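Local structure of acetyl-xylan esterase (Streptomyces lividans, 2CC0) at the interface of chains A and B. The protein removes acetyl groups from acetylated xylan in plant cell walls as a metal-ion-dependent family 4 carbohydrate esterase. Numbering follows the deposited sequence. Chains: chain A/B, Acetyl-xylan esterase.

The interface of chains A and B. Residues chain A 123-125, 150-151, 188; chain B 125, 148-150, 188.
Apolar contact at the centre of this polar patch is sparse: the CG methylenes of A:Gln150 and B:Gln150 pass obliquely, each near the other's amide nitrogen, and CG of B:Gln150 lies at the in-plane edge of the A:Arg188 guanidinium, 3.5 Å from NH2. Around them the two arginines meet tip to tip but differ in shape. B:Arg188, bent at chi2 (83°) and extended beyond it, grips A:Asp125 side-on: NE donates to carboxylate OD1 at 2.6 Å and NH2 to OD2 at 2.8 Å, both nearly straight. Both oxygens are approached from above the carboxylate plane. The backbone N-H of A:Val151 donates to A:Asp125 OD2 (2.9 Å), which accepts it on its anti lone pair. A:Arg188, bent at chi2 and chi3, makes a salt bridge from NH2 to A:Asp125 OD1 (2.9 Å) and another from NH1 to B:Asp125 OD1 (2.7 Å), the latter an ion pair without a hydrogen bond, since the N-H points away; its charge probably eases the proximity of the two aspartates. An alanine in place of B:Arg188 would remove the paired grip and is likely to leave the A:Asp125 charge less well balanced. Toward the rim, A:Gln150 NE2 donates to the backbone O of B:Asn148 at 2.8 Å, while water 1 links B:Arg188 NH1 to A:Ile123 N. The patch is built from loops, with A:Val151 opening strand 151-155 and A:Arg188 and B:Arg188 just preceding strand 189-190, in a two-fold symmetric interface; the structure alone does not show whether it forms in solution.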
ATOM      1  N   ILE A 123      -5.814  -3.268   1.125  1.00  9.85           N
ATOM      2  CA  ILE A 123      -5.680  -4.663   1.518  0.50  9.50           C
ATOM      3  C   ILE A 123      -5.268  -4.673   2.994  1.00 10.40           C
ATOM      4  O   ILE A 123      -5.944  -4.105   3.827  1.00 11.58           O
ATOM      5  CB  ILE A 123      -4.689  -5.436   0.573  0.50  9.56           C
ATOM      6  CG1 ILE A 123      -4.982  -5.100  -0.897  0.50  8.76           C
ATOM      7  CG2 ILE A 123      -4.792  -6.950   0.792  0.50 10.00           C
ATOM      8  CD1 ILE A 123      -6.392  -5.569  -1.389  0.50  9.45           C
ATOM      9  N   TRP A 124      -4.131  -5.274   3.316  1.00 10.35           N
ATOM     10  CA  TRP A 124      -3.631  -5.260   4.699  1.00 10.06           C
ATOM     11  C   TRP A 124      -2.178  -5.741   4.680  1.00 10.37           C
ATOM     12  O   TRP A 124      -1.707  -6.319   3.682  1.00 11.26           O
ATOM     13  CB  TRP A 124      -4.475  -6.139   5.659  1.00 10.78           C
ATOM     14  CG  TRP A 124      -4.647  -7.524   5.162  1.00 10.47           C
ATOM     15  CD1 TRP A 124      -3.768  -8.570   5.319  1.00 11.44           C
ATOM     16  CD2 TRP A 124      -5.745  -8.028   4.389  1.00 11.40           C
ATOM     17  NE1 TRP A 124      -4.251  -9.695   4.684  1.00 11.70           N
ATOM     18  CE2 TRP A 124      -5.464  -9.393   4.111  1.00 12.34           C
ATOM     19  CE3 TRP A 124      -6.945  -7.463   3.901  1.00 11.25           C
ATOM     20  CZ2 TRP A 124      -6.338 -10.208   3.362  1.00 12.05           C
ATOM     21  CZ3 TRP A 124      -7.813  -8.276   3.135  1.00 11.15           C
ATOM     22  CH2 TRP A 124      -7.497  -9.633   2.890  1.00 13.06           C
ATOM     23  N   ASP A 125      -1.478  -5.455   5.771  1.00  9.55           N
ATOM     24  CA  ASP A 125      -0.111  -5.941   5.996  1.00  9.72           C
ATOM     25  C   ASP A 125      -0.127  -7.212   6.860  1.00 10.47           C
ATOM     26  O   ASP A 125       0.705  -8.118   6.686  1.00 12.50           O
ATOM     27  CB  ASP A 125       0.720  -4.840   6.677  1.00 10.08           C
ATOM     28  CG  ASP A 125       0.898  -3.642   5.767  1.00 11.74           C
ATOM     29  OD1 ASP A 125       1.749  -3.760   4.845  1.00 15.82           O
ATOM     30  OD2 ASP A 125       0.181  -2.615   5.911  1.00 11.32           O
ATOM     31  N   GLN A 150       1.624   0.525   8.973  1.00  8.50           N
ATOM     32  CA  GLN A 150       1.014  -0.744   8.618  1.00  9.08           C
ATOM     33  C   GLN A 150      -0.422  -0.933   9.072  1.00  8.55           C
ATOM     34  O   GLN A 150      -0.851  -0.374  10.092  1.00  9.28           O
ATOM     35  CB  GLN A 150       1.897  -1.897   9.052  1.00  8.99           C
ATOM     36  CG  GLN A 150       3.282  -1.765   8.409  1.00  9.94           C
ATOM     37  CD  GLN A 150       4.134  -2.996   8.600  1.00 11.94           C
ATOM     38  OE1 GLN A 150       4.333  -3.449   9.726  1.00 15.76           O
ATOM     39  NE2 GLN A 150       4.667  -3.538   7.491  1.00 14.04           N
ATOM     40  N   VAL A 151      -1.116  -1.782   8.316  1.00  7.93           N
ATOM     41  CA  VAL A 151      -2.563  -1.982   8.446  1.00  8.19           C
ATOM     42  C   VAL A 151      -2.850  -3.439   8.832  1.00  8.58           C
ATOM     43  O   VAL A 151      -2.302  -4.361   8.232  1.00  8.78           O
ATOM     44  CB  VAL A 151      -3.243  -1.657   7.102  1.00  7.99           C
ATOM     45  CG1 VAL A 151      -4.689  -2.034   7.131  1.00  8.23           C
ATOM     46  CG2 VAL A 151      -3.077  -0.170   6.702  1.00  9.96           C
ATOM     47  N   ARG A 188      -1.527   3.876   3.536  1.00 11.17           N
ATOM     48  CA  ARG A 188      -0.929   3.486   4.791  0.33 10.91           C
ATOM     49  C   ARG A 188      -1.384   4.379   5.920  1.00 10.05           C
ATOM     50  O   ARG A 188      -2.023   5.416   5.695  1.00 10.27           O
ATOM     51  CB  ARG A 188       0.582   3.296   4.674  0.33 11.33           C
ATOM     52  CG  ARG A 188       0.976   1.985   3.934  0.33 12.37           C
ATOM     53  CD  ARG A 188       0.638   0.694   4.742  0.33 12.70           C
ATOM     54  NE  ARG A 188       1.584  -0.382   4.488  0.33 12.07           N
ATOM     55  CZ  ARG A 188       2.819  -0.461   4.994  0.33 15.83           C
ATOM     56  NH1 ARG A 188       3.281   0.468   5.824  0.33 13.37           N
ATOM     57  NH2 ARG A 188       3.587  -1.493   4.675  0.33 12.60           N
TER
ATOM     58  N   ASP B 125       6.903   3.838   1.689  1.00  9.24           N
ATOM     59  CA  ASP B 125       6.737   3.987   3.131  1.00 10.64           C
ATOM     60  C   ASP B 125       7.790   4.925   3.689  1.00 11.33           C
ATOM     61  O   ASP B 125       7.528   5.650   4.673  1.00 13.19           O
ATOM     62  CB  ASP B 125       6.859   2.613   3.803  1.00 10.02           C
ATOM     63  CG  ASP B 125       5.749   1.695   3.385  1.00 11.46           C
ATOM     64  OD1 ASP B 125       4.617   1.858   3.900  1.00 15.61           O
ATOM     65  OD2 ASP B 125       5.981   0.853   2.504  1.00 10.18           O
ATOM     66  N   ASN B 148       9.006  -5.555   7.615  1.00 13.84           N
ATOM     67  CA  ASN B 148       8.523  -6.477   6.592  1.00 13.18           C
ATOM     68  C   ASN B 148       7.388  -5.872   5.761  1.00 12.48           C
ATOM     69  O   ASN B 148       6.418  -5.359   6.314  1.00 13.27           O
ATOM     70  CB  ASN B 148       8.032  -7.786   7.245  1.00 13.62           C
ATOM     71  CG  ASN B 148       7.460  -8.761   6.240  1.00 15.19           C
ATOM     72  OD1 ASN B 148       8.123  -9.147   5.283  1.00 13.87           O
ATOM     73  ND2 ASN B 148       6.211  -9.184   6.462  1.00 19.96           N
ATOM     74  N   GLY B 149       7.514  -5.955   4.439  1.00 10.83           N
ATOM     75  CA  GLY B 149       6.496  -5.447   3.537  1.00  9.80           C
ATOM     76  C   GLY B 149       6.752  -4.038   3.045  1.00  9.30           C
ATOM     77  O   GLY B 149       6.160  -3.612   2.038  1.00 10.29           O
ATOM     78  N   GLN B 150       7.622  -3.302   3.740  1.00  8.82           N
ATOM     79  CA  GLN B 150       7.725  -1.887   3.446  1.00  8.74           C
ATOM     80  C   GLN B 150       8.678  -1.548   2.305  1.00  8.92           C
ATOM     81  O   GLN B 150       9.661  -2.265   2.055  1.00  9.02           O
ATOM     82  CB  GLN B 150       8.032  -1.079   4.701  1.00  9.49           C
ATOM     83  CG  GLN B 150       6.957  -1.261   5.764  1.00 10.60           C
ATOM     84  CD  GLN B 150       7.150  -0.354   6.969  1.00 14.44           C
ATOM     85  OE1 GLN B 150       8.221  -0.337   7.580  1.00 17.53           O
ATOM     86  NE2 GLN B 150       6.084   0.382   7.340  1.00 14.74           N
ATOM     87  N   ARG B 188       2.946  -4.284  -1.534  1.00 11.32           N
ATOM     88  CA  ARG B 188       3.854  -4.596  -0.413  0.50 10.94           C
ATOM     89  C   ARG B 188       5.013  -5.431  -0.940  1.00 10.80           C
ATOM     90  O   ARG B 188       4.818  -6.212  -1.898  1.00 10.34           O
ATOM     91  CB  ARG B 188       3.163  -5.496   0.632  0.50 11.15           C
ATOM     92  CG  ARG B 188       2.508  -4.826   1.831  0.50 10.95           C
ATOM     93  CD  ARG B 188       1.128  -4.361   1.454  0.50 11.29           C
ATOM     94  NE  ARG B 188       0.440  -3.707   2.559  0.50 10.74           N
ATOM     95  CZ  ARG B 188      -0.712  -3.052   2.431  0.50 10.63           C
ATOM     96  NH1 ARG B 188      -1.305  -2.977   1.243  0.50 10.31           N
ATOM     97  NH2 ARG B 188      -1.269  -2.484   3.495  0.50 10.24           N
TER
HETATM   98  O   HOH W   1      -3.605  -2.200  -0.436  1.00 17.75           O